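Myosin-I heavy chain (Dictyostelium discoideum, PDB 5EJY) is an actin-based motor with ATPase activity involved in early phagocytosis and adhesion, and this piece is a MyTH4-FERM unit of its tail. Local coordinates at residues D18-N23 with D34-Q39; C107-Q112 with I123-L128; K213-D218 with Q224-D229; L230-R233 with R237-S240; K364-D369 with D376-K381. One frame throughout, in Å; residues are numbered along the deposited sequence.

Contact 1: residues D18-N23 with D34-Q39; sequences DYANKN and DIFSYQ
Phe36 brings its ring up to Ala20 and Asn21 near the end of helix 16-23, and the apolar part of the contact is its meeting with Ala20. The methyl CB of Ala20 meets the ring obliquely, 3.7 Å from Phe36 CD2. Phe36 CG stands anti to its own carbonyl carbon (chi1 -58°), which carries the ring out of the loop to the helix. Within the loop, Ile35 CG1 sits 3.3 Å above the plane of the Phe36 ring, over its centre, and the ring of Phe24 meets it as well.

The polar atom in the contact is Asn21 OD1. It approaches Phe36 CZ at 3.6 Å, the amide plane turned 86° from the ring plane, which is van der Waals packing and not a bond.

Of the hydrogen bonds, that from Phe36 N to Asp34 OD1 is almost straight (175°), 2.8 Å long and met from above the carboxylate plane; this Asx turn fixes the backbone that carries the ring. On the helix, Tyr19 O takes two donors, the backbone N and the side-chain ND2 of Asn23. Farther along, Ser37 O and Gln39 OE1 both accept from Lys111 NZ, which ties the loop to helix 102-112 of the MyTH4 helical domain.

With an alanine at Phe36, the methyl of Ala20 would probably lose the apolar cover the ring gives it, and Ile35 CG1 the ring it sits over. Loop and helix thus join by shape and apolar contact; the polar bonds lie within each side or run from the loop to helix 102-112.

Contact 2: residues C107-Q112 with I123-L128; sequences CQLIKQ and IRVWEL
Val125 pushes its two methyls against the backbone of the facing helix, where CG1 comes to 3.3 Å from Leu109 O and CG2 to 3.7 Å from Gln112 O. With CG1 anti to the backbone N (chi1 -178°), the isopropyl group forks between these two carbonyls, and the CB of Gln112 lies 3.9 Å from Val125 CG2. Both oxygens have hydrogen-bond donors further along the chain: Ser113 OG for Leu109 O, Asn116 ND2 for Gln112 O. The methyls therefore pack against carbonyls whose polar needs are met elsewhere.

A second point of packing lies one helical turn on from Val125. Leu109 CD2 touches Leu128 CB at 3.8 Å and Leu128 CD1 at 4.0 Å, the two side chains crossing at about a right angle, while Leu109 CD1 rests near Leu128 O. This is an antiparallel helix pair of the MyTH4 helical domain, with local axes 9.5 Å apart and N-to-C directions at 158°. An alanine in place of Leu109 is likely to open a gap beside Leu128 and leave the helices joined chiefly through Val125.

Gln112 starts toward helix 119-133 at its CB, but the bend at chi2 (-61°) takes its amide elsewhere, and NE2 donates to Gln39 O in the N-terminal loop. Helix 53-70 closes in beside the pair, with Leu67 touching Gln112 and Met70 touching Val125, and Trp126 packs on helix 161-180.

Contact 3: residues K213-D218 with Q224-D229; sequences KGLHID and QESSND
Leu215 reaches from the strand to the helix with a methyl for each of two helix residues. CD1 lies 3.8 Å from Ser226 OG, and CD2 comes to 3.3 Å from Asp229 OD2, the leucine and aspartate chains sliding past each other in opposite directions. Ile217, two residues along the same strand, adds its CG2 methyl, 3.7 Å from Ser226 OG. Two apolar branches thus touch the serine hydroxyl.

Asp229 is also tied to the strand through water. One water accepts from His216 N at 3.1 Å and donates to Asp229 OD2 at 3.0 Å. The aspartate's CG is anti to its backbone N (chi1 -167°), which turns the carboxylate to the strand, where OD2 meets both the water and the leucine methyl.

Helix 223-233 here lies across strand 212-217, an outer strand of the mixed sheet in the ubiquitin-like lobe of the FERM domain. The short segments are 10.0 Å apart at their axes, with directions at 134°.

Farther out, Leu215 packs on Val203 and Ile205 of the adjoining strand and on Leu230 of the helix, while Leu264 of helix 264-277 touches both Ile217 and Ser226. Arg176 of helix 161-180 makes salt bridges to both Asp218 and Glu225, so one guanidinium is shared by two carboxylates, which is likely to offset their mutual repulsion.

Contact 4: residues L230-R233 with R237-S240; sequences LSQR and RVNS
Ser231 forms the close-packed side of the contact, its CB 3.3 Å from Arg237 O and 4.0 Å from Val238 O. The carbonyls of the returning chain lean on this methylene carbon, which is small enough to let the loop come in close to the helix. Its hydroxyl is turned to other partners: with OG anti to the carbonyl carbon (chi1 -62°), it bonds back to Ser227 O one turn earlier in the helix and accepts from Asn243 ND2. The same amide of Asn243 donates to Arg237 O, so one side chain of the following turn holds both the serine and the carbonyl packed on it. Arg237 leaves the backbone away from helix 223-233, and its guanidinium pairs with Glu310 in a salt bridge and bonds to Asn297. Phe289 of strand 285-291 also touches Ser231, closing this side in the interior.

Here the chain leaves the end of helix 223-233 in the ubiquitin-like lobe of the FERM domain and doubles back into the short helix 240-243. Asn239 is the N-cap of that helix, its OD1 accepting from Lys241 N.

The other side is looser and faces solvent. Gln232 and Val238 lie side by side, pointing the same way, with Val238 CG1 3.9 Å from Gln232 CB and 4.0 Å from Gln232 CG. Only the aliphatic root of the glutamine takes part, its chain running on extended.

Contact 5: residues K364-D369 with D376-K381; sequences KYFTTD and DDFINK
Phe366 CG sits between its own backbone N and carbonyl carbon (chi1 46°), while Phe378 extends its ring with CG anti to the backbone N (chi1 174°), and these torsions bring the two rings into contact. The pair is T-shaped: the edge of Phe366 points into a face of Phe378, with centroids 5.0 Å apart and planes at 89°. At the point of the T is Phe366 CD2, 3.6 Å above the plane of the Phe378 ring and over its centre, so that it lies nearly as close to one ring carbon as to the next.

Tyr365 meets the same phenylalanine from the neighbouring position. Its CB packs 3.8 Å from Phe378 CZ, and its carbonyl O comes obliquely to 3.2 Å from Phe378 CE2. That oxygen is buried here without a hydrogen-bond partner in the model, a polar atom packed against ring carbons. The phenol leads away from this contact, and its OH bonds to Glu345 on helix 331-346.

Leu357 of helix 351-360 touches both Phe366 and Phe378, and Ile335 and Leu342 of helix 331-346 also pack on Phe378. The loop is shaped just beyond the rings by Thr367, an N-cap whose OG1 accepts from Ile370 N at the start of helix 368-373. Such aromatic and aliphatic packing between successive helices and their linking loops builds the interior of the all-helical central lobe of a FERM domain.

How the contacts relate
The five contacts run in series along an elongated chain, from the N-terminal MyTH4 side to the FERM central lobe. Contacts 1 and 2 adjoin through the lysine of helix 102-112, their centres 14 Å apart. Contacts 3 and 4 share helix 223-233, with centres 10 Å apart and Asn228 OD1 2.7 Å from Ser240 OG. Between contacts 2 and 3 the nearest atoms are about 14 Å apart. Contact 5 stands alone, its centre about 36 Å from that of contact 4 and about 74 Å from that of contact 1, across the chain's centre.

Contact 1: residues D18-N23 with D34-Q39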
# COMPACT_ATOMS: atom_id res chain seq x y z
N ASP A 18 25.36 -29.24 10.45
CA ASP A 18 25.63 -29.91 9.19
C ASP A 18 25.71 -28.90 8.05
O ASP A 18 26.58 -29.00 7.20
CB ASP A 18 24.55 -30.94 8.89
CG ASP A 18 24.62 -32.13 9.84
OD1 ASP A 18 25.74 -32.50 10.24
OD2 ASP A 18 23.55 -32.68 10.19
N TYR A 19 24.80 -27.93 8.04
CA TYR A 19 24.80 -26.92 6.99
C TYR A 19 26.12 -26.15 7.01
O TYR A 19 26.75 -25.96 5.97
CB TYR A 19 23.64 -25.94 7.17
CG TYR A 19 23.68 -24.80 6.17
CD1 TYR A 19 24.49 -23.69 6.41
CD2 TYR A 19 22.95 -24.84 4.99
CE1 TYR A 19 24.56 -22.65 5.50
CE2 TYR A 19 23.02 -23.80 4.07
CZ TYR A 19 23.82 -22.71 4.34
OH TYR A 19 23.91 -21.66 3.45
N ALA A 20 26.52 -25.73 8.19
CA ALA A 20 27.71 -24.90 8.36
C ALA A 20 29.02 -25.63 8.01
O ALA A 20 29.90 -25.05 7.38
CB ALA A 20 27.77 -24.35 9.78
N ASN A 21 29.15 -26.89 8.41
CA ASN A 21 30.33 -27.66 8.00
C ASN A 21 30.43 -27.82 6.49
O ASN A 21 31.51 -27.77 5.92
CB ASN A 21 30.37 -29.04 8.67
CG ASN A 21 30.70 -28.96 10.13
OD1 ASN A 21 31.33 -28.01 10.58
ND2 ASN A 21 30.27 -29.96 10.88
N LYS A 22 29.29 -28.01 5.83
CA LYS A 22 29.30 -28.24 4.39
C LYS A 22 29.46 -26.96 3.58
O LYS A 22 30.02 -26.98 2.48
CB LYS A 22 28.03 -28.97 3.95
CG LYS A 22 27.96 -29.22 2.45
CD LYS A 22 26.78 -30.10 2.10
N ASN A 23 29.00 -25.83 4.13
CA ASN A 23 28.93 -24.59 3.34
C ASN A 23 29.84 -23.44 3.77
O ASN A 23 30.11 -22.54 2.97
CB ASN A 23 27.49 -24.11 3.24
CG ASN A 23 26.62 -25.06 2.44
OD1 ASN A 23 26.74 -25.15 1.22
ND2 ASN A 23 25.74 -25.78 3.13
N ASP A 34 36.08 -19.13 17.63
CA ASP A 34 35.32 -20.14 16.88
C ASP A 34 34.56 -19.45 15.74
O ASP A 34 33.98 -18.38 15.91
CB ASP A 34 34.36 -20.89 17.82
CG ASP A 34 33.44 -21.87 17.08
OD1 ASP A 34 33.66 -22.13 15.88
OD2 ASP A 34 32.50 -22.40 17.72
N ILE A 35 34.60 -20.05 14.56
CA ILE A 35 33.97 -19.45 13.39
C ILE A 35 32.47 -19.70 13.40
O ILE A 35 31.71 -18.97 12.77
CB ILE A 35 34.60 -19.98 12.09
CG1 ILE A 35 34.00 -21.33 11.70
CG2 ILE A 35 36.11 -20.07 12.22
N PHE A 36 32.03 -20.71 14.14
CA PHE A 36 30.63 -21.13 14.09
C PHE A 36 29.73 -20.49 15.16
O PHE A 36 28.51 -20.65 15.14
CB PHE A 36 30.52 -22.65 14.14
CG PHE A 36 31.25 -23.34 13.02
CD1 PHE A 36 32.43 -24.03 13.26
CD2 PHE A 36 30.76 -23.30 11.72
CE1 PHE A 36 33.10 -24.68 12.23
CE2 PHE A 36 31.42 -23.94 10.69
CZ PHE A 36 32.59 -24.62 10.94
N SER A 37 30.33 -19.75 16.08
CA SER A 37 29.55 -19.15 17.15
C SER A 37 29.95 -17.70 17.36
O SER A 37 30.85 -17.20 16.69
CB SER A 37 29.73 -19.94 18.45
OG SER A 37 31.04 -19.77 18.95
N TYR A 38 29.30 -17.05 18.32
CA TYR A 38 29.48 -15.63 18.57
C TYR A 38 30.95 -15.20 18.63
O TYR A 38 31.77 -15.87 19.26
CB TYR A 38 28.78 -15.21 19.87
CG TYR A 38 29.20 -13.83 20.33
CD1 TYR A 38 28.60 -12.69 19.82
CD2 TYR A 38 30.24 -13.66 21.25
CE1 TYR A 38 28.99 -11.43 20.21
CE2 TYR A 38 30.64 -12.39 21.65
CZ TYR A 38 30.00 -11.28 21.13
OH TYR A 38 30.38 -10.01 21.51
N GLN A 39 31.26 -14.07 18.00
CA GLN A 39 32.56 -13.44 18.21
C GLN A 39 32.47 -11.93 18.21
O GLN A 39 31.60 -11.34 17.57
CB GLN A 39 33.58 -13.92 17.18
CG GLN A 39 33.45 -13.24 15.82
CD GLN A 39 34.32 -13.91 14.79
OE1 GLN A 39 34.10 -15.07 14.46
NE2 GLN A 39 35.31 -13.20 14.29

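Contact 2: residues C107-Q112 with I123-L128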
# COMPACT_ATOMS: atom_id res chain seq x y z
N CYS A 107 23.23 -16.62 8.13
CA CYS A 107 24.26 -17.40 8.81
C CYS A 107 25.01 -16.55 9.82
O CYS A 107 25.38 -17.03 10.88
CB CYS A 107 25.25 -18.02 7.82
SG CYS A 107 24.60 -19.41 6.92
N GLN A 108 25.26 -15.29 9.47
CA GLN A 108 25.91 -14.38 10.40
C GLN A 108 25.05 -14.15 11.64
O GLN A 108 25.59 -14.01 12.75
CB GLN A 108 26.22 -13.03 9.75
CG GLN A 108 27.27 -13.11 8.64
CD GLN A 108 27.64 -11.74 8.09
OE1 GLN A 108 27.40 -10.71 8.73
NE2 GLN A 108 28.23 -11.72 6.90
N LEU A 109 23.74 -14.08 11.47
CA LEU A 109 22.84 -13.85 12.61
C LEU A 109 22.68 -15.11 13.48
O LEU A 109 22.59 -15.02 14.71
CB LEU A 109 21.47 -13.34 12.14
CG LEU A 109 21.56 -12.07 11.29
CD1 LEU A 109 20.19 -11.66 10.74
CD2 LEU A 109 22.21 -10.93 12.08
N ILE A 110 22.61 -16.27 12.83
CA ILE A 110 22.61 -17.53 13.57
C ILE A 110 23.88 -17.61 14.41
O ILE A 110 23.83 -17.86 15.62
CB ILE A 110 22.54 -18.73 12.62
CG1 ILE A 110 21.20 -18.73 11.88
CG2 ILE A 110 22.73 -20.05 13.40
CD1 ILE A 110 21.17 -19.61 10.66
N LYS A 111 25.01 -17.38 13.75
CA LYS A 111 26.32 -17.39 14.40
C LYS A 111 26.38 -16.47 15.62
O LYS A 111 26.79 -16.89 16.71
CB LYS A 111 27.41 -17.01 13.38
CG LYS A 111 28.74 -16.56 13.98
CD LYS A 111 29.72 -16.11 12.89
CE LYS A 111 30.95 -15.45 13.51
NZ LYS A 111 31.75 -16.44 14.30
N GLN A 112 25.99 -15.21 15.44
CA GLN A 112 26.14 -14.23 16.52
C GLN A 112 25.15 -14.45 17.66
O GLN A 112 25.29 -13.85 18.73
CB GLN A 112 26.01 -12.80 15.99
CG GLN A 112 27.20 -12.33 15.15
CD GLN A 112 28.52 -12.35 15.94
OE1 GLN A 112 29.20 -13.37 16.01
NE2 GLN A 112 28.86 -11.21 16.53
N ILE A 123 19.82 -10.15 22.60
CA ILE A 123 18.59 -9.43 22.29
C ILE A 123 18.71 -8.61 21.00
O ILE A 123 17.80 -8.61 20.17
CB ILE A 123 18.18 -8.53 23.46
CG1 ILE A 123 17.68 -9.38 24.62
CG2 ILE A 123 17.12 -7.53 23.04
CD1 ILE A 123 17.20 -8.58 25.81
N ARG A 124 19.83 -7.90 20.85
CA ARG A 124 20.10 -7.15 19.62
C ARG A 124 20.18 -8.04 18.38
O ARG A 124 19.67 -7.67 17.31
CB ARG A 124 21.40 -6.35 19.76
CG ARG A 124 21.26 -5.13 20.64
CD ARG A 124 20.31 -4.13 20.00
NE ARG A 124 20.03 -3.00 20.87
CZ ARG A 124 20.91 -2.05 21.16
NH1 ARG A 124 22.14 -2.11 20.65
NH2 ARG A 124 20.58 -1.05 21.97
N VAL A 125 20.83 -9.19 18.50
CA VAL A 125 20.93 -10.09 17.36
C VAL A 125 19.55 -10.60 16.98
O VAL A 125 19.23 -10.71 15.80
CB VAL A 125 21.85 -11.31 17.60
CG1 VAL A 125 21.93 -12.16 16.32
CG2 VAL A 125 23.24 -10.87 18.01
N TRP A 126 18.71 -10.89 17.97
CA TRP A 126 17.37 -11.39 17.67
C TRP A 126 16.45 -10.32 17.06
O TRP A 126 15.57 -10.63 16.25
CB TRP A 126 16.75 -12.10 18.89
CG TRP A 126 17.21 -13.52 18.98
CD1 TRP A 126 18.23 -14.02 19.76
CD2 TRP A 126 16.72 -14.63 18.22
NE1 TRP A 126 18.38 -15.37 19.54
CE2 TRP A 126 17.46 -15.76 18.60
CE3 TRP A 126 15.71 -14.76 17.25
CZ2 TRP A 126 17.22 -17.03 18.05
CZ3 TRP A 126 15.48 -16.01 16.71
CH2 TRP A 126 16.23 -17.13 17.11
N GLU A 127 16.68 -9.06 17.42
CA GLU A 127 16.04 -7.94 16.72
C GLU A 127 16.45 -7.91 15.24
O GLU A 127 15.60 -7.70 14.37
CB GLU A 127 16.40 -6.61 17.37
CG GLU A 127 15.72 -6.40 18.75
CD GLU A 127 16.28 -5.20 19.50
OE1 GLU A 127 17.23 -4.57 18.99
OE2 GLU A 127 15.78 -4.90 20.61
N LEU A 128 17.74 -8.10 14.97
CA LEU A 128 18.25 -8.21 13.60
C LEU A 128 17.63 -9.37 12.85
O LEU A 128 17.28 -9.24 11.68
CB LEU A 128 19.77 -8.37 13.59
CG LEU A 128 20.58 -7.16 14.03
CD1 LEU A 128 22.08 -7.48 14.07
CD2 LEU A 128 20.31 -5.97 13.09

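Contact 3: residues K213-D218 with Q224-D229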
# COMPACT_ATOMS: atom_id res chain seq x y z
N LYS A 213 -9.44 6.44 9.94
CA LYS A 213 -9.55 5.07 10.46
C LYS A 213 -8.16 4.52 10.80
O LYS A 213 -7.21 4.78 10.10
CB LYS A 213 -10.19 4.15 9.42
CG LYS A 213 -11.40 4.72 8.71
CD LYS A 213 -12.49 5.11 9.66
CE LYS A 213 -13.71 5.58 8.86
NZ LYS A 213 -14.84 5.98 9.74
N GLY A 214 -8.05 3.78 11.89
CA GLY A 214 -6.77 3.19 12.24
C GLY A 214 -6.74 1.70 11.92
O GLY A 214 -7.75 1.04 12.09
N LEU A 215 -5.61 1.19 11.44
CA LEU A 215 -5.42 -0.25 11.30
C LEU A 215 -4.10 -0.67 11.92
O LEU A 215 -3.09 0.03 11.80
CB LEU A 215 -5.44 -0.68 9.83
CG LEU A 215 -6.71 -0.54 8.97
CD1 LEU A 215 -6.39 -0.95 7.52
CD2 LEU A 215 -7.87 -1.37 9.54
N HIS A 216 -4.10 -1.82 12.57
CA HIS A 216 -2.86 -2.43 13.04
C HIS A 216 -2.47 -3.52 12.06
O HIS A 216 -3.23 -4.48 11.85
CB HIS A 216 -3.02 -2.99 14.46
CG HIS A 216 -3.15 -1.92 15.50
ND1 HIS A 216 -4.37 -1.40 15.88
CD2 HIS A 216 -2.22 -1.25 16.22
CE1 HIS A 216 -4.19 -0.46 16.79
NE2 HIS A 216 -2.89 -0.35 17.01
N ILE A 217 -1.30 -3.37 11.45
CA ILE A 217 -0.86 -4.31 10.43
C ILE A 217 0.53 -4.87 10.72
O ILE A 217 1.21 -4.45 11.67
CB ILE A 217 -0.84 -3.65 9.00
CG1 ILE A 217 0.23 -2.55 8.91
CG2 ILE A 217 -2.21 -3.04 8.67
CD1 ILE A 217 0.35 -1.95 7.48
N ASP A 218 0.95 -5.83 9.90
CA ASP A 218 2.33 -6.31 9.97
C ASP A 218 3.06 -6.12 8.66
O ASP A 218 2.48 -5.61 7.67
CB ASP A 218 2.45 -7.74 10.55
CG ASP A 218 1.94 -8.83 9.60
OD1 ASP A 218 1.78 -8.60 8.39
OD2 ASP A 218 1.71 -9.96 10.10
N GLN A 224 -5.14 -5.94 -0.22
CA GLN A 224 -6.38 -6.70 -0.14
C GLN A 224 -6.80 -7.06 1.29
O GLN A 224 -7.96 -6.91 1.66
CB GLN A 224 -6.30 -7.95 -1.03
CG GLN A 224 -7.57 -8.77 -1.06
CD GLN A 224 -7.52 -9.87 -2.13
OE1 GLN A 224 -6.63 -9.89 -2.97
NE2 GLN A 224 -8.49 -10.77 -2.10
N GLU A 225 -5.85 -7.50 2.12
CA GLU A 225 -6.16 -7.79 3.52
C GLU A 225 -6.67 -6.56 4.23
O GLU A 225 -7.66 -6.60 4.97
CB GLU A 225 -4.92 -8.31 4.27
CG GLU A 225 -4.59 -9.74 3.97
CD GLU A 225 -3.29 -10.19 4.61
OE1 GLU A 225 -2.45 -9.33 4.99
OE2 GLU A 225 -3.11 -11.42 4.74
N SER A 226 -5.98 -5.45 4.03
CA SER A 226 -6.35 -4.21 4.71
C SER A 226 -7.66 -3.61 4.21
O SER A 226 -8.41 -3.01 4.98
CB SER A 226 -5.23 -3.18 4.60
OG SER A 226 -4.28 -3.40 5.62
N SER A 227 -7.92 -3.78 2.91
CA SER A 227 -9.19 -3.35 2.34
C SER A 227 -10.35 -4.17 2.91
O SER A 227 -11.41 -3.62 3.20
CB SER A 227 -9.16 -3.45 0.81
OG SER A 227 -8.17 -2.59 0.29
N ASN A 228 -10.15 -5.48 3.08
CA ASN A 228 -11.15 -6.33 3.71
C ASN A 228 -11.36 -5.94 5.17
O ASN A 228 -12.50 -5.91 5.67
CB ASN A 228 -10.75 -7.80 3.65
CG ASN A 228 -10.75 -8.36 2.25
OD1 ASN A 228 -11.33 -7.79 1.32
ND2 ASN A 228 -10.10 -9.51 2.08
N ASP A 229 -10.26 -5.71 5.87
CA ASP A 229 -10.30 -5.32 7.28
C ASP A 229 -11.09 -4.03 7.46
O ASP A 229 -11.97 -3.94 8.32
CB ASP A 229 -8.86 -5.15 7.79
CG ASP A 229 -8.77 -5.06 9.31
OD1 ASP A 229 -9.72 -5.44 10.03
OD2 ASP A 229 -7.70 -4.63 9.77
O HOH W 1 -6.70 -3.58 12.41

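Contact 4: residues L230-R233 with R237-S240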
# COMPACT_ATOMS: atom_id res chain seq x y z
N LEU A 230 -10.78 -3.01 6.66
CA LEU A 230 -11.49 -1.74 6.77
C LEU A 230 -12.97 -1.88 6.40
O LEU A 230 -13.82 -1.26 7.02
CB LEU A 230 -10.85 -0.66 5.88
CG LEU A 230 -10.12 0.46 6.61
CD1 LEU A 230 -9.90 1.63 5.65
CD2 LEU A 230 -10.88 0.91 7.87
N SER A 231 -13.26 -2.70 5.40
CA SER A 231 -14.66 -2.95 5.04
C SER A 231 -15.40 -3.53 6.24
O SER A 231 -16.44 -3.03 6.65
CB SER A 231 -14.73 -3.91 3.85
OG SER A 231 -14.10 -3.34 2.70
N GLN A 232 -14.85 -4.60 6.81
CA GLN A 232 -15.50 -5.26 7.94
C GLN A 232 -15.68 -4.28 9.11
O GLN A 232 -16.75 -4.21 9.72
CB GLN A 232 -14.70 -6.50 8.36
CG GLN A 232 -15.26 -7.19 9.60
CD GLN A 232 -14.60 -8.53 9.87
OE1 GLN A 232 -13.49 -8.80 9.41
NE2 GLN A 232 -15.29 -9.39 10.62
N ARG A 233 -14.63 -3.51 9.40
CA ARG A 233 -14.68 -2.57 10.50
C ARG A 233 -15.64 -1.39 10.29
O ARG A 233 -16.12 -0.80 11.25
CB ARG A 233 -13.27 -2.06 10.83
CG ARG A 233 -12.32 -3.17 11.29
CD ARG A 233 -10.91 -2.66 11.39
NE ARG A 233 -10.84 -1.59 12.37
CZ ARG A 233 -10.74 -1.80 13.68
NH1 ARG A 233 -10.65 -3.04 14.16
NH2 ARG A 233 -10.71 -0.76 14.51
N ARG A 237 -20.06 -4.71 3.34
CA ARG A 237 -19.82 -6.09 2.96
C ARG A 237 -18.36 -6.36 3.24
O ARG A 237 -17.50 -5.52 2.98
CB ARG A 237 -20.14 -6.34 1.49
CG ARG A 237 -21.63 -6.48 1.20
CD ARG A 237 -21.86 -6.65 -0.29
NE ARG A 237 -21.61 -5.40 -1.02
CZ ARG A 237 -21.64 -5.30 -2.35
NH1 ARG A 237 -21.88 -6.36 -3.10
NH2 ARG A 237 -21.42 -4.12 -2.92
N VAL A 238 -18.05 -7.53 3.79
CA VAL A 238 -16.71 -7.74 4.32
C VAL A 238 -15.65 -8.02 3.25
O VAL A 238 -14.46 -7.87 3.51
CB VAL A 238 -16.67 -8.84 5.43
CG1 VAL A 238 -17.58 -8.47 6.60
CG2 VAL A 238 -17.01 -10.21 4.86
N ASN A 239 -16.07 -8.40 2.05
CA ASN A 239 -15.11 -8.76 1.03
C ASN A 239 -14.92 -7.60 0.07
O ASN A 239 -15.84 -7.23 -0.65
CB ASN A 239 -15.58 -10.01 0.27
CG ASN A 239 -14.51 -10.57 -0.65
OD1 ASN A 239 -13.45 -9.97 -0.85
ND2 ASN A 239 -14.79 -11.73 -1.23
N SER A 240 -13.72 -7.01 0.06
CA SER A 240 -13.45 -5.88 -0.84
C SER A 240 -13.55 -6.27 -2.32
O SER A 240 -13.78 -5.41 -3.19
CB SER A 240 -12.08 -5.27 -0.53
OG SER A 240 -11.04 -6.19 -0.84

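Contact 5: residues K364-D369 with D376-K381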
# COMPACT_ATOMS: atom_id res chain seq x y z
N LYS A 364 -15.64 22.40 -0.56
CA LYS A 364 -16.72 21.82 0.22
C LYS A 364 -18.08 22.08 -0.43
O LYS A 364 -18.84 21.15 -0.68
CB LYS A 364 -16.71 22.36 1.65
CG LYS A 364 -15.41 22.14 2.40
CD LYS A 364 -15.57 22.47 3.88
N TYR A 365 -18.37 23.34 -0.70
CA TYR A 365 -19.69 23.71 -1.22
C TYR A 365 -19.61 24.31 -2.62
O TYR A 365 -20.59 24.31 -3.36
CB TYR A 365 -20.41 24.65 -0.24
CG TYR A 365 -20.35 24.16 1.20
CD1 TYR A 365 -21.11 23.08 1.62
CD2 TYR A 365 -19.53 24.79 2.12
CE1 TYR A 365 -21.05 22.63 2.94
CE2 TYR A 365 -19.46 24.35 3.43
CZ TYR A 365 -20.22 23.27 3.83
OH TYR A 365 -20.15 22.85 5.14
N PHE A 366 -18.43 24.82 -2.97
CA PHE A 366 -18.18 25.26 -4.34
C PHE A 366 -16.70 25.12 -4.69
O PHE A 366 -15.87 24.85 -3.82
CB PHE A 366 -18.62 26.71 -4.54
CG PHE A 366 -18.20 27.63 -3.44
CD1 PHE A 366 -16.85 27.89 -3.22
CD2 PHE A 366 -19.13 28.21 -2.60
CE1 PHE A 366 -16.45 28.72 -2.19
CE2 PHE A 366 -18.74 29.05 -1.57
CZ PHE A 366 -17.40 29.30 -1.37
N THR A 367 -16.39 25.32 -5.97
CA THR A 367 -15.01 25.33 -6.45
C THR A 367 -14.44 26.75 -6.40
O THR A 367 -15.19 27.72 -6.42
CB THR A 367 -14.93 24.85 -7.91
OG1 THR A 367 -15.78 25.67 -8.72
CG2 THR A 367 -15.39 23.41 -8.02
N THR A 368 -13.12 26.85 -6.33
CA THR A 368 -12.45 28.15 -6.37
C THR A 368 -12.95 28.95 -7.56
O THR A 368 -13.24 30.14 -7.46
CB THR A 368 -10.93 27.99 -6.47
OG1 THR A 368 -10.45 27.24 -5.35
N ASP A 369 -13.05 28.28 -8.70
CA ASP A 369 -13.56 28.90 -9.92
C ASP A 369 -14.90 29.58 -9.67
O ASP A 369 -15.18 30.66 -10.20
CB ASP A 369 -13.69 27.85 -11.01
CG ASP A 369 -14.41 28.37 -12.23
OD1 ASP A 369 -14.22 29.56 -12.58
OD2 ASP A 369 -15.18 27.59 -12.84
N ASP A 376 -22.21 35.05 -6.34
CA ASP A 376 -23.58 35.52 -6.24
C ASP A 376 -24.58 34.51 -6.78
O ASP A 376 -25.67 34.33 -6.23
N ASP A 377 -24.22 33.86 -7.88
CA ASP A 377 -25.04 32.81 -8.48
C ASP A 377 -25.21 31.64 -7.51
O ASP A 377 -26.24 30.96 -7.50
CB ASP A 377 -24.39 32.31 -9.76
CG ASP A 377 -24.24 33.39 -10.81
OD1 ASP A 377 -23.86 34.53 -10.45
OD2 ASP A 377 -24.49 33.10 -12.00
N PHE A 378 -24.17 31.40 -6.71
CA PHE A 378 -24.20 30.33 -5.72
C PHE A 378 -25.05 30.75 -4.55
O PHE A 378 -26.05 30.10 -4.21
CB PHE A 378 -22.79 30.01 -5.24
CG PHE A 378 -22.74 29.01 -4.11
CD1 PHE A 378 -22.76 29.43 -2.79
CD2 PHE A 378 -22.70 27.64 -4.37
CE1 PHE A 378 -22.72 28.51 -1.74
CE2 PHE A 378 -22.66 26.72 -3.34
CZ PHE A 378 -22.67 27.16 -2.02
N ILE A 379 -24.64 31.85 -3.91
CA ILE A 379 -25.37 32.41 -2.79
C ILE A 379 -26.86 32.50 -3.11
O ILE A 379 -27.70 32.38 -2.22
CB ILE A 379 -24.84 33.80 -2.41
CG1 ILE A 379 -23.45 33.68 -1.78
CG2 ILE A 379 -25.78 34.49 -1.44
CD1 ILE A 379 -23.45 32.88 -0.49
N ASN A 380 -27.16 32.68 -4.38
CA ASN A 380 -28.55 32.77 -4.82
C ASN A 380 -29.23 31.41 -4.91
O ASN A 380 -30.40 31.27 -4.55
N LYS A 381 -28.51 30.41 -5.40
CA LYS A 381 -29.07 29.07 -5.49
C LYS A 381 -29.28 28.52 -4.08
O LYS A 381 -30.23 27.79 -3.82
CB LYS A 381 -28.15 28.15 -6.30
CG LYS A 381 -28.79 26.82 -6.70
CD LYS A 381 -29.84 27.00 -7.79
CE LYS A 381 -30.48 25.68 -8.17
NZ LYS A 381 -31.28 25.76 -9.42